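Local coordinates for protein amidase, hydantoinase/carbamoylase family (Burkholderia ambifaria, PDB 5TP4) that probably hydrolyses N-carbamoyl-L-amino acids, as a zinc-dependent amidase of the M20 peptidase family that uses two zinc ions per subunit, at residues Leu13-Ala18 against Asp400-Thr405; Trp57-Asp60 against Thr64-Val67; Ala75-Ala80 against Glu113-Leu118; Val191-Glu196 against Leu413-Val418; Glu351-Thr356 against Gly404-Leu409. One frame throughout, in Å; residues are numbered along the deposited sequence.

The chain begins with interaction 1, where the segment 13-18, leading into helix 17-28, folds onto 400-405 and so closes a loop that takes in nearly the whole protein. Two short closures nest inside it, one after the other: interaction 2 folds strand 64-67 back on the end of helix 45-60, and interaction 3 lays helix 105-121 on the next strand, 73-77. Interaction 4 starts within the loop of interaction 1 and ends beyond it, so the two cross; it brings strand 193-199 to the end of helix 398-416. Interaction 5, nested inside interaction 4, packs 351-356 on the same helix and shares G404 and T405 with interaction 1. Helix 398-416 thus serves interactions 1, 4 and 5.

Interaction 1: residues Leu13-Ala18 against Asp400-Thr405; sequences LEIDGA and DVTRGT
The two backbones come closest where the CA of G17 lies 4.8 Å from the CA of T402, and they spread to 7.1 Å between the CA atoms of I15 and T405. I15 carries most of the apolar contact. Its chi1 of 66° sets CG1 between the backbone N and the carbonyl carbon, and from there the branch runs past T402 to end on T405. CG1 passes the T402 methyl CG2 at 4.0 Å; CD1 stops 3.7 Å from T405 CB, while the other branch, I15 CG2, lies 3.9 Å from T405 CG2. The I15 and T405 side chains meet at about a right angle. At the helix start G17 has no side chain, and this is what allows its CA to approach T402 OG1 to 3.3 Å. That hydroxyl is hydrogen-bonded to P398 O, one turn back in its own helix, and a water joins it to the other segment, donating to G17 O at 2.9 Å. T405 OG1 turns back along the helix and donates to V401 O at 2.8 Å, reaching this oxygen from the face opposite T405 N. D16 is the N-cap of helix 17-28, its OD1 taking the amide of R19. I15 itself sits where three helices meet, touching L20 of 17-28, E113 and T117 of 105-121, and L409 of 398-416.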
# COMPACT_ATOMS: atom_id res chain seq x y z
N LEU B 13 34.93 38.42 -13.90
CA LEU B 13 34.69 37.97 -15.26
C LEU B 13 33.35 37.25 -15.33
O LEU B 13 33.10 36.34 -14.54
CB LEU B 13 35.82 37.02 -15.68
CG LEU B 13 35.77 36.50 -17.12
CD1 LEU B 13 36.03 37.64 -18.10
CD2 LEU B 13 36.80 35.38 -17.28
N GLU B 14 32.49 37.67 -16.27
CA GLU B 14 31.14 37.12 -16.39
C GLU B 14 30.93 36.41 -17.72
O GLU B 14 31.59 36.71 -18.72
CB GLU B 14 30.10 38.23 -16.27
CG GLU B 14 30.08 38.87 -14.92
CD GLU B 14 28.92 39.84 -14.75
OE1 GLU B 14 28.15 40.02 -15.71
OE2 GLU B 14 28.80 40.41 -13.65
N ILE B 15 29.97 35.47 -17.72
CA ILE B 15 29.58 34.79 -18.96
C ILE B 15 28.57 35.60 -19.77
O ILE B 15 28.12 36.69 -19.36
CB ILE B 15 28.99 33.41 -18.67
CG1 ILE B 15 27.66 33.56 -17.91
CG2 ILE B 15 30.04 32.56 -17.89
CD1 ILE B 15 26.67 32.45 -18.23
N ASP B 16 28.20 35.05 -20.93
CA ASP B 16 27.12 35.59 -21.76
C ASP B 16 25.88 34.79 -21.39
O ASP B 16 25.65 33.70 -21.89
CB ASP B 16 27.47 35.45 -23.24
CG ASP B 16 26.44 36.13 -24.14
OD1 ASP B 16 25.25 36.26 -23.75
OD2 ASP B 16 26.84 36.50 -25.25
N GLY B 17 25.06 35.34 -20.49
CA GLY B 17 23.98 34.55 -19.94
C GLY B 17 22.91 34.26 -20.97
O GLY B 17 22.34 33.17 -20.99
N ALA B 18 22.65 35.22 -21.87
CA ALA B 18 21.67 34.99 -22.94
C ALA B 18 22.14 33.88 -23.89
O ALA B 18 21.32 33.09 -24.39
CB ALA B 18 21.43 36.29 -23.70
N ASP B 400 19.39 32.90 -12.59
CA ASP B 400 20.05 31.92 -11.73
C ASP B 400 21.00 31.05 -12.55
O ASP B 400 22.11 30.74 -12.11
CB ASP B 400 19.01 31.05 -11.04
CG ASP B 400 18.18 31.82 -10.04
OD1 ASP B 400 18.69 32.84 -9.52
OD2 ASP B 400 17.03 31.42 -9.77
N VAL B 401 20.57 30.68 -13.76
CA VAL B 401 21.44 29.98 -14.69
C VAL B 401 22.70 30.79 -14.93
O VAL B 401 23.83 30.28 -14.85
CB VAL B 401 20.68 29.70 -16.01
CG1 VAL B 401 21.66 29.38 -17.14
CG2 VAL B 401 19.65 28.58 -15.81
N THR B 402 22.53 32.07 -15.21
CA THR B 402 23.69 32.92 -15.47
C THR B 402 24.60 33.00 -14.25
O THR B 402 25.81 32.79 -14.35
CB THR B 402 23.24 34.31 -15.88
OG1 THR B 402 22.43 34.22 -17.05
CG2 THR B 402 24.48 35.21 -16.18
N ARG B 403 24.04 33.33 -13.08
CA ARG B 403 24.90 33.57 -11.92
C ARG B 403 25.59 32.29 -11.43
O ARG B 403 26.76 32.33 -11.05
CB ARG B 403 24.09 34.22 -10.81
CG ARG B 403 23.71 35.69 -11.17
CD ARG B 403 22.87 36.35 -10.15
NE ARG B 403 21.53 35.77 -10.12
CZ ARG B 403 20.53 36.23 -9.38
NH1 ARG B 403 20.71 37.30 -8.59
NH2 ARG B 403 19.35 35.62 -9.43
N GLY B 404 24.91 31.14 -11.48
CA GLY B 404 25.58 29.90 -11.16
C GLY B 404 26.78 29.64 -12.07
O GLY B 404 27.81 29.12 -11.63
N THR B 405 26.65 29.99 -13.36
CA THR B 405 27.75 29.78 -14.30
C THR B 405 28.87 30.80 -14.08
O THR B 405 30.05 30.46 -14.28
CB THR B 405 27.23 29.81 -15.73
OG1 THR B 405 26.08 28.96 -15.81
CG2 THR B 405 28.27 29.28 -16.73
O HOH W 1 20.55 32.71 -18.73

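Interaction 2: residues Trp57-Asp60 against Thr64-Val67; sequences WCRD and TVSV
R59 and T64 bring the backbones nearest, with their CA atoms 6.0 Å apart, where helix 45-60 is followed after three residues by strand 64-67. This is a helix-loop-strand unit: the strand doubles back beside the last turn of the helix, then pairs antiparallel with strand 73-77 at the edge of the sheet of this M20-family protein. V65 faces the helix and makes the contact with one methyl. Its chi1 of 180° sends CG1 opposite the backbone N and keeps CG2 beside that N, on the side where the helix lies. CG2 touches C58 CB at 3.8 Å and R59 CG, also at 3.8 Å, filling the angle between two successive residues. C58 is buried and goes on to pack against A75 of strand 73-77 and L112 of helix 105-121. R59 behaves differently: its chain starts off beside the contact, stays extended as far as NE, and crosses V65 at about a right angle, so that V65 CG2 lies over one face of the guanidinium. The polar end works through water. T64 and S66 direct their backbone bonds to R76 and F74 of strand 73-77, whereas the N and O of V65 face away from that strand, and two waters link them to R59. One water accepts from R59 NE at 3.1 Å, lying in the guanidinium plane, and from V65 N at 3.0 Å; a second accepts from R59 NH2 at 3.0 Å and donates to V65 O at 3.0 Å.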
# COMPACT_ATOMS: atom_id res chain seq x y z
N TRP B 57 29.15 22.13 -31.19
CA TRP B 57 29.37 23.40 -30.51
C TRP B 57 30.77 23.48 -29.92
O TRP B 57 31.44 24.52 -30.02
CB TRP B 57 28.34 23.58 -29.39
CG TRP B 57 26.98 23.86 -29.91
CD1 TRP B 57 26.65 24.27 -31.14
CD2 TRP B 57 25.76 23.78 -29.16
NE1 TRP B 57 25.27 24.46 -31.23
CE2 TRP B 57 24.71 24.15 -30.02
CE3 TRP B 57 25.46 23.41 -27.84
CZ2 TRP B 57 23.38 24.18 -29.60
CZ3 TRP B 57 24.14 23.44 -27.42
CH2 TRP B 57 23.11 23.82 -28.31
N CYS B 58 31.24 22.38 -29.31
CA CYS B 58 32.57 22.39 -28.72
C CYS B 58 33.65 22.59 -29.77
O CYS B 58 34.59 23.37 -29.56
CB CYS B 58 32.83 21.09 -27.98
SG CYS B 58 31.89 20.95 -26.45
N ARG B 59 33.53 21.89 -30.91
CA ARG B 59 34.51 22.06 -31.97
C ARG B 59 34.46 23.46 -32.55
O ARG B 59 35.51 24.03 -32.89
CB ARG B 59 34.28 21.01 -33.06
CG ARG B 59 34.52 19.59 -32.58
CD ARG B 59 34.56 18.62 -33.79
NE ARG B 59 34.35 17.24 -33.36
CZ ARG B 59 33.15 16.65 -33.35
NH1 ARG B 59 32.10 17.32 -33.79
NH2 ARG B 59 33.03 15.40 -32.93
N ASP B 60 33.26 24.05 -32.65
CA ASP B 60 33.14 25.43 -33.10
C ASP B 60 33.78 26.40 -32.11
O ASP B 60 34.16 27.50 -32.50
CB ASP B 60 31.67 25.83 -33.29
CG ASP B 60 30.98 25.09 -34.44
OD1 ASP B 60 31.69 24.62 -35.37
OD2 ASP B 60 29.73 24.99 -34.41
N THR B 64 38.84 20.07 -29.04
CA THR B 64 38.87 18.74 -29.64
C THR B 64 37.98 17.83 -28.81
O THR B 64 37.85 18.00 -27.59
CB THR B 64 40.29 18.18 -29.74
OG1 THR B 64 40.89 18.12 -28.44
CG2 THR B 64 41.15 19.06 -30.63
N VAL B 65 37.30 16.90 -29.48
CA VAL B 65 36.27 16.08 -28.85
C VAL B 65 36.57 14.61 -29.10
O VAL B 65 37.00 14.23 -30.19
CB VAL B 65 34.86 16.43 -29.39
CG1 VAL B 65 33.80 15.55 -28.72
CG2 VAL B 65 34.53 17.92 -29.15
N SER B 66 36.36 13.79 -28.08
CA SER B 66 36.58 12.35 -28.19
C SER B 66 35.64 11.65 -27.22
O SER B 66 35.11 12.27 -26.29
CB SER B 66 38.04 11.98 -27.86
OG SER B 66 38.33 12.21 -26.48
N VAL B 67 35.45 10.34 -27.45
CA VAL B 67 34.74 9.47 -26.52
C VAL B 67 35.69 8.38 -26.06
O VAL B 67 36.61 7.97 -26.79
CB VAL B 67 33.47 8.82 -27.12
CG1 VAL B 67 32.34 9.84 -27.24
CG2 VAL B 67 33.77 8.19 -28.46
O HOH W 2 37.30 16.91 -32.43
O HOH W 3 35.60 13.95 -32.88

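Interaction 3: residues Ala75-Ala80 against Glu113-Leu118; sequences ARRDGA and EVVRTL. With EDO (1,2-ethanediol), chain U.
R77 makes the apolar contact with V115 and L118 almost unaided, and no hydrogen bond or salt bridge joins the two segments. With chi1 at -175° its CG stands opposite the backbone N, and the chain runs extended from CG to NE across the helix. R77 CD lies 3.8 Å from V115 CG1, the two side chains running alongside and pointing opposite ways. Farther out the guanidinium lies flat on L118: L118 CB stands 3.6 Å above the R77 guanidinium plane, nearer its border than its centre, and 3.7 Å from R77 NH2. Hydrogen bonds fix the tip from beyond the two segments, since R77 NH2 donates to N119 OD1 and to I123 O. A positive group held beside the C-terminal end of helix 105-121 probably suits the partial charge there. Within the helix, T117 OG1 bonds to E113 OE2 at 2.7 Å. An ethanediol, probably from the crystallisation liquor, takes D78 N on its O2 at 3.0 Å and donates from there to R76 O. The salt bridges belong to R76: its NE meets D78 OD1 at 2.8 Å, in the guanidinium plane, and its NH1 pairs with E130. Strand 73-77 pairs antiparallel with 129-133, whose I131 and L129 touch V115 and L118 in turn; a helix lying across neighbouring strands in this way is the layered alpha/beta packing of the M20 zinc-hydrolase fold.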
# COMPACT_ATOMS: atom_id res chain seq x y z
N ALA B 75 35.37 17.05 -24.19
CA ALA B 75 35.84 18.15 -25.03
C ALA B 75 37.03 18.79 -24.33
O ALA B 75 36.98 19.07 -23.12
CB ALA B 75 34.74 19.19 -25.26
N ARG B 76 38.10 19.05 -25.08
CA ARG B 76 39.38 19.46 -24.50
C ARG B 76 39.77 20.86 -24.96
O ARG B 76 39.72 21.16 -26.16
CB ARG B 76 40.47 18.47 -24.91
CG ARG B 76 41.90 18.92 -24.63
CD ARG B 76 42.29 18.77 -23.18
NE ARG B 76 43.74 19.00 -23.08
CZ ARG B 76 44.54 18.38 -22.22
NH1 ARG B 76 44.05 17.50 -21.35
NH2 ARG B 76 45.83 18.68 -22.22
N ARG B 77 40.17 21.70 -24.01
CA ARG B 77 40.78 23.00 -24.28
C ARG B 77 42.14 23.04 -23.59
O ARG B 77 42.20 23.17 -22.37
CB ARG B 77 39.90 24.15 -23.76
CG ARG B 77 40.41 25.54 -24.12
CD ARG B 77 39.40 26.58 -23.60
NE ARG B 77 39.52 27.89 -24.23
CZ ARG B 77 40.26 28.90 -23.78
NH1 ARG B 77 41.03 28.74 -22.70
NH2 ARG B 77 40.24 30.07 -24.41
N ASP B 78 43.20 22.94 -24.38
CA ASP B 78 44.55 22.89 -23.82
C ASP B 78 44.84 24.15 -23.02
O ASP B 78 44.33 25.23 -23.31
CB ASP B 78 45.58 22.81 -24.94
CG ASP B 78 45.65 21.45 -25.62
OD1 ASP B 78 45.19 20.43 -25.06
OD2 ASP B 78 46.24 21.43 -26.71
N GLY B 79 45.71 24.01 -22.01
CA GLY B 79 46.27 25.14 -21.32
C GLY B 79 47.73 25.32 -21.71
O GLY B 79 48.27 24.61 -22.56
N ALA B 80 48.36 26.28 -21.06
CA ALA B 80 49.77 26.56 -21.34
C ALA B 80 50.69 25.49 -20.79
O ALA B 80 51.81 25.33 -21.29
CB ALA B 80 50.14 27.93 -20.77
N GLU B 113 29.71 27.19 -22.02
CA GLU B 113 29.70 28.65 -21.96
C GLU B 113 30.96 29.16 -21.28
O GLU B 113 31.48 30.22 -21.65
CB GLU B 113 28.42 29.15 -21.26
CG GLU B 113 28.39 30.66 -20.94
CD GLU B 113 28.57 31.54 -22.18
OE1 GLU B 113 28.12 31.12 -23.27
OE2 GLU B 113 29.16 32.65 -22.05
N VAL B 114 31.47 28.44 -20.28
CA VAL B 114 32.77 28.79 -19.70
C VAL B 114 33.83 28.91 -20.79
O VAL B 114 34.57 29.89 -20.86
CB VAL B 114 33.17 27.76 -18.63
CG1 VAL B 114 34.65 27.92 -18.25
CG2 VAL B 114 32.30 27.98 -17.39
N VAL B 115 33.89 27.92 -21.67
CA VAL B 115 34.90 27.95 -22.73
C VAL B 115 34.62 29.10 -23.70
O VAL B 115 35.55 29.82 -24.09
CB VAL B 115 34.95 26.60 -23.44
CG1 VAL B 115 35.80 26.70 -24.75
CG2 VAL B 115 35.56 25.55 -22.48
N ARG B 116 33.36 29.31 -24.08
CA ARG B 116 33.06 30.38 -25.02
C ARG B 116 33.43 31.73 -24.43
O ARG B 116 33.93 32.62 -25.13
CB ARG B 116 31.58 30.38 -25.39
CG ARG B 116 31.17 29.20 -26.25
CD ARG B 116 29.63 29.15 -26.40
NE ARG B 116 29.25 28.28 -27.51
CZ ARG B 116 27.98 28.07 -27.87
NH1 ARG B 116 27.00 28.64 -27.17
NH2 ARG B 116 27.70 27.31 -28.93
N THR B 117 33.22 31.89 -23.12
CA THR B 117 33.63 33.11 -22.44
C THR B 117 35.15 33.26 -22.40
O THR B 117 35.68 34.34 -22.69
CB THR B 117 32.99 33.13 -21.04
OG1 THR B 117 31.60 33.49 -21.19
CG2 THR B 117 33.69 34.12 -20.11
N LEU B 118 35.88 32.18 -22.10
CA LEU B 118 37.34 32.27 -22.14
C LEU B 118 37.84 32.62 -23.54
O LEU B 118 38.79 33.38 -23.68
CB LEU B 118 37.96 30.95 -21.67
CG LEU B 118 37.65 30.60 -20.21
CD1 LEU B 118 38.34 29.32 -19.85
CD2 LEU B 118 38.05 31.75 -19.23
C1 EDO U . 42.55 24.05 -28.15
O1 EDO U . 41.59 24.69 -27.29
C2 EDO U . 42.17 22.59 -28.29
O2 EDO U . 42.67 21.93 -27.13

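Interaction 4: residues Val191-Glu196 against Leu413-Val418; sequences VDAYFE and LARAGV
R415 reaches from the helix to meet D192 and holds it through NE and NH2, each on a different oxygen. NE donates to D192 OD2 at 2.9 Å with an N-H...O angle of 146°, a salt bridge that meets the carboxylate on its syn side though well out of its plane. NH2 goes to the backbone, bonding D192 O at 3.1 Å from above the carbonyl plane. The grip is therefore skewed: the carboxylate and guanidinium planes stand 47° apart, and this is not a coplanar bidentate pair, since R415 uses only one carboxylate oxygen, the other acceptor being the backbone O. In R415, chi2 of 68° bends the chain about CB-CG and brings NE to OD2. NE also comes to lie against A193, 3.5 Å from A193 CB. R415 CB, at the root of the chain, lies 4.0 Å from F195 CE1. The F195 ring and the guanidinium are nearly perpendicular. A water donates to both D192 OD2 and R415 O, at 2.9 and 2.7 Å, so OD2 receives two donors and the helix end is tied to the same carboxylate. Just beyond, G417 leaves the helix with positive phi. The contact joins the start of strand 193-199 to the C-terminal end of helix 398-416. Strand 87-91 flanks it, with V87 touching D192, F195 and R415, and helix 340-353 covers it through C342 and L345; the strand itself runs on to H198, a zinc ligand.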
# COMPACT_ATOMS: atom_id res chain seq x y z
N VAL B 191 43.09 13.71 -13.27
CA VAL B 191 42.20 14.87 -13.20
C VAL B 191 42.64 15.73 -12.03
O VAL B 191 42.79 15.22 -10.91
CB VAL B 191 40.72 14.45 -13.01
CG1 VAL B 191 39.86 15.67 -12.83
CG2 VAL B 191 40.22 13.64 -14.21
N ASP B 192 42.85 17.03 -12.27
CA ASP B 192 43.25 17.91 -11.17
C ASP B 192 42.09 18.20 -10.23
O ASP B 192 42.28 18.26 -9.00
CB ASP B 192 43.78 19.24 -11.71
CG ASP B 192 44.19 20.18 -10.59
OD1 ASP B 192 45.24 19.93 -9.95
OD2 ASP B 192 43.46 21.15 -10.35
N ALA B 193 40.91 18.44 -10.78
CA ALA B 193 39.72 18.74 -9.99
C ALA B 193 38.53 18.55 -10.90
O ALA B 193 38.64 18.61 -12.12
CB ALA B 193 39.73 20.18 -9.44
N TYR B 194 37.37 18.28 -10.27
CA TYR B 194 36.13 18.06 -11.01
C TYR B 194 35.10 19.00 -10.43
O TYR B 194 34.86 19.01 -9.22
CB TYR B 194 35.65 16.61 -10.89
CG TYR B 194 34.30 16.38 -11.52
CD1 TYR B 194 34.21 16.14 -12.89
CD2 TYR B 194 33.13 16.37 -10.77
CE1 TYR B 194 32.99 15.92 -13.48
CE2 TYR B 194 31.89 16.18 -11.38
CZ TYR B 194 31.85 15.94 -12.73
OH TYR B 194 30.64 15.72 -13.37
N PHE B 195 34.47 19.79 -11.30
CA PHE B 195 33.39 20.68 -10.90
C PHE B 195 32.11 20.34 -11.66
O PHE B 195 32.14 20.05 -12.86
CB PHE B 195 33.76 22.14 -11.17
CG PHE B 195 34.87 22.68 -10.31
CD1 PHE B 195 36.19 22.57 -10.71
CD2 PHE B 195 34.57 23.33 -9.12
CE1 PHE B 195 37.21 23.08 -9.93
CE2 PHE B 195 35.57 23.85 -8.32
CZ PHE B 195 36.90 23.73 -8.72
N GLU B 196 30.96 20.40 -10.98
CA GLU B 196 29.69 20.12 -11.65
C GLU B 196 28.67 21.15 -11.19
O GLU B 196 28.44 21.28 -9.99
CB GLU B 196 29.20 18.71 -11.32
CG GLU B 196 27.84 18.41 -11.89
CD GLU B 196 27.57 16.92 -12.11
OE1 GLU B 196 26.45 16.57 -12.55
OE2 GLU B 196 28.48 16.10 -11.85
N LEU B 413 38.50 28.90 -13.03
CA LEU B 413 39.68 29.69 -13.36
C LEU B 413 40.64 29.78 -12.19
O LEU B 413 41.86 29.75 -12.38
CB LEU B 413 39.28 31.10 -13.79
CG LEU B 413 38.73 31.20 -15.20
CD1 LEU B 413 38.63 32.66 -15.62
CD2 LEU B 413 39.60 30.43 -16.19
N ALA B 414 40.12 29.93 -10.97
CA ALA B 414 41.01 29.94 -9.82
C ALA B 414 41.78 28.63 -9.73
O ALA B 414 42.99 28.62 -9.50
CB ALA B 414 40.22 30.21 -8.53
N ARG B 415 41.09 27.51 -9.99
CA ARG B 415 41.74 26.21 -9.89
C ARG B 415 42.74 25.99 -11.02
O ARG B 415 43.87 25.53 -10.78
CB ARG B 415 40.67 25.11 -9.89
CG ARG B 415 41.25 23.72 -9.66
CD ARG B 415 41.80 23.55 -8.23
NE ARG B 415 42.19 22.17 -8.00
CZ ARG B 415 42.41 21.60 -6.81
NH1 ARG B 415 42.29 22.30 -5.69
NH2 ARG B 415 42.73 20.32 -6.78
N ALA B 416 42.36 26.36 -12.24
CA ALA B 416 43.19 26.10 -13.40
C ALA B 416 44.30 27.12 -13.58
O ALA B 416 45.30 26.80 -14.24
CB ALA B 416 42.32 26.09 -14.66
N GLY B 417 44.15 28.32 -13.04
CA GLY B 417 45.13 29.35 -13.25
C GLY B 417 44.99 30.01 -14.61
O GLY B 417 44.42 29.47 -15.55
N VAL B 418 45.50 31.23 -14.69
CA VAL B 418 45.46 32.01 -15.92
C VAL B 418 46.89 32.22 -16.37
O VAL B 418 47.71 32.76 -15.62
CB VAL B 418 44.72 33.34 -15.73
CG1 VAL B 418 44.79 34.18 -17.01
CG2 VAL B 418 43.30 33.09 -15.34
O HOH W 4 45.04 23.45 -9.56

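Interaction 5: residues Glu351-Thr356 against Gly404-Leu409; sequences EAFGYT and GTNVLL
Y355, just past the end of helix 340-353, reaches N406 and V407 of helix 398-416. From CB, chi1 of -62° places CG beside the backbone N and opposite the carbonyl carbon, and the ring heads for the helix. Along one edge CD2 lies 3.7 Å from V407 CG2, a methyl that sits in the ring plane, and CE2 follows close behind at 4.0 Å from the same methyl. F353 CB covers the ring from one face, over its centre. At the tip, OH accepts a hydrogen bond from N406 ND2 at 2.9 Å with an N-H...O angle of 164°; the hydroxyl is in the amide plane, and the amide and the tyrosine ring are nearly coplanar. The other end of that amide is taken as well, OD1 accepting from I15 N, so the asparagine cannot easily turn over. F353 adds a second ring: N406 CB stands over one of its faces, away from the middle, in a CH-pi contact of 4.3 Å to the ring centroid. The two aromatic residues are brought to the same helix by the turn between them, where G354, with positive phi, ends helix 340-353 in a Schellman motif. What results is a helix terminus packed on a neighbouring helix, with a Schellman turn that lets F353 and Y355 both reach N406, one by its face and the other by its hydroxyl.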
# COMPACT_ATOMS: atom_id res chain seq x y z
N GLU B 351 31.01 34.78 -3.09
CA GLU B 351 31.16 35.96 -2.25
C GLU B 351 31.70 37.14 -3.04
O GLU B 351 31.28 38.28 -2.82
CB GLU B 351 32.07 35.66 -1.05
CG GLU B 351 31.42 34.64 -0.11
CD GLU B 351 32.30 34.27 1.07
OE1 GLU B 351 33.19 35.07 1.42
OE2 GLU B 351 32.09 33.17 1.64
N ALA B 352 32.63 36.89 -3.98
CA ALA B 352 33.21 37.99 -4.74
C ALA B 352 32.14 38.73 -5.55
O ALA B 352 32.21 39.96 -5.72
CB ALA B 352 34.30 37.48 -5.68
N PHE B 353 31.17 38.00 -6.11
CA PHE B 353 30.07 38.57 -6.87
C PHE B 353 28.96 39.14 -5.97
O PHE B 353 28.06 39.84 -6.47
CB PHE B 353 29.47 37.50 -7.78
CG PHE B 353 30.18 37.34 -9.08
CD1 PHE B 353 29.92 38.21 -10.12
CD2 PHE B 353 31.09 36.32 -9.27
CE1 PHE B 353 30.56 38.06 -11.33
CE2 PHE B 353 31.74 36.15 -10.48
CZ PHE B 353 31.48 37.03 -11.53
N GLY B 354 29.01 38.87 -4.67
CA GLY B 354 27.93 39.34 -3.83
C GLY B 354 26.65 38.54 -4.00
O GLY B 354 25.58 39.01 -3.60
N TYR B 355 26.72 37.34 -4.58
CA TYR B 355 25.53 36.51 -4.73
C TYR B 355 25.14 35.90 -3.39
O TYR B 355 26.00 35.54 -2.59
CB TYR B 355 25.77 35.40 -5.73
CG TYR B 355 26.09 35.84 -7.13
CD1 TYR B 355 25.61 37.05 -7.66
CD2 TYR B 355 26.86 35.02 -7.95
CE1 TYR B 355 25.90 37.40 -8.98
CE2 TYR B 355 27.16 35.37 -9.26
CZ TYR B 355 26.69 36.56 -9.76
OH TYR B 355 26.99 36.90 -11.07
N THR B 356 23.82 35.83 -3.12
CA THR B 356 23.39 35.12 -1.92
C THR B 356 23.80 33.66 -2.04
O THR B 356 23.82 33.09 -3.13
CB THR B 356 21.88 35.27 -1.71
OG1 THR B 356 21.18 34.75 -2.85
CG2 THR B 356 21.55 36.72 -1.60
N GLY B 404 24.91 31.14 -11.48
CA GLY B 404 25.58 29.90 -11.16
C GLY B 404 26.78 29.64 -12.07
O GLY B 404 27.81 29.12 -11.63
N THR B 405 26.65 29.99 -13.36
CA THR B 405 27.75 29.78 -14.30
C THR B 405 28.87 30.80 -14.08
O THR B 405 30.05 30.46 -14.28
CB THR B 405 27.23 29.81 -15.73
OG1 THR B 405 26.08 28.96 -15.81
CG2 THR B 405 28.27 29.28 -16.73
N ASN B 406 28.55 32.03 -13.68
CA ASN B 406 29.59 32.96 -13.26
C ASN B 406 30.41 32.39 -12.11
O ASN B 406 31.64 32.54 -12.08
CB ASN B 406 29.00 34.30 -12.85
CG ASN B 406 28.53 35.11 -14.04
OD1 ASN B 406 28.98 34.89 -15.18
ND2 ASN B 406 27.65 36.07 -13.79
N VAL B 407 29.75 31.73 -11.16
CA VAL B 407 30.47 31.11 -10.04
C VAL B 407 31.31 29.95 -10.54
O VAL B 407 32.49 29.80 -10.18
CB VAL B 407 29.49 30.68 -8.94
CG1 VAL B 407 30.20 29.76 -7.93
CG2 VAL B 407 28.93 31.92 -8.22
N LEU B 408 30.72 29.09 -11.39
CA LEU B 408 31.47 27.97 -11.95
C LEU B 408 32.70 28.46 -12.68
O LEU B 408 33.81 27.94 -12.51
CB LEU B 408 30.58 27.18 -12.90
CG LEU B 408 31.25 25.98 -13.62
CD1 LEU B 408 31.59 24.90 -12.54
CD2 LEU B 408 30.34 25.42 -14.69
N LEU B 409 32.52 29.49 -13.51
CA LEU B 409 33.63 30.02 -14.30
C LEU B 409 34.77 30.46 -13.41
O LEU B 409 35.94 30.20 -13.71
CB LEU B 409 33.13 31.21 -15.12
CG LEU B 409 34.17 32.14 -15.74
CD1 LEU B 409 34.92 31.43 -16.89
CD2 LEU B 409 33.45 33.40 -16.27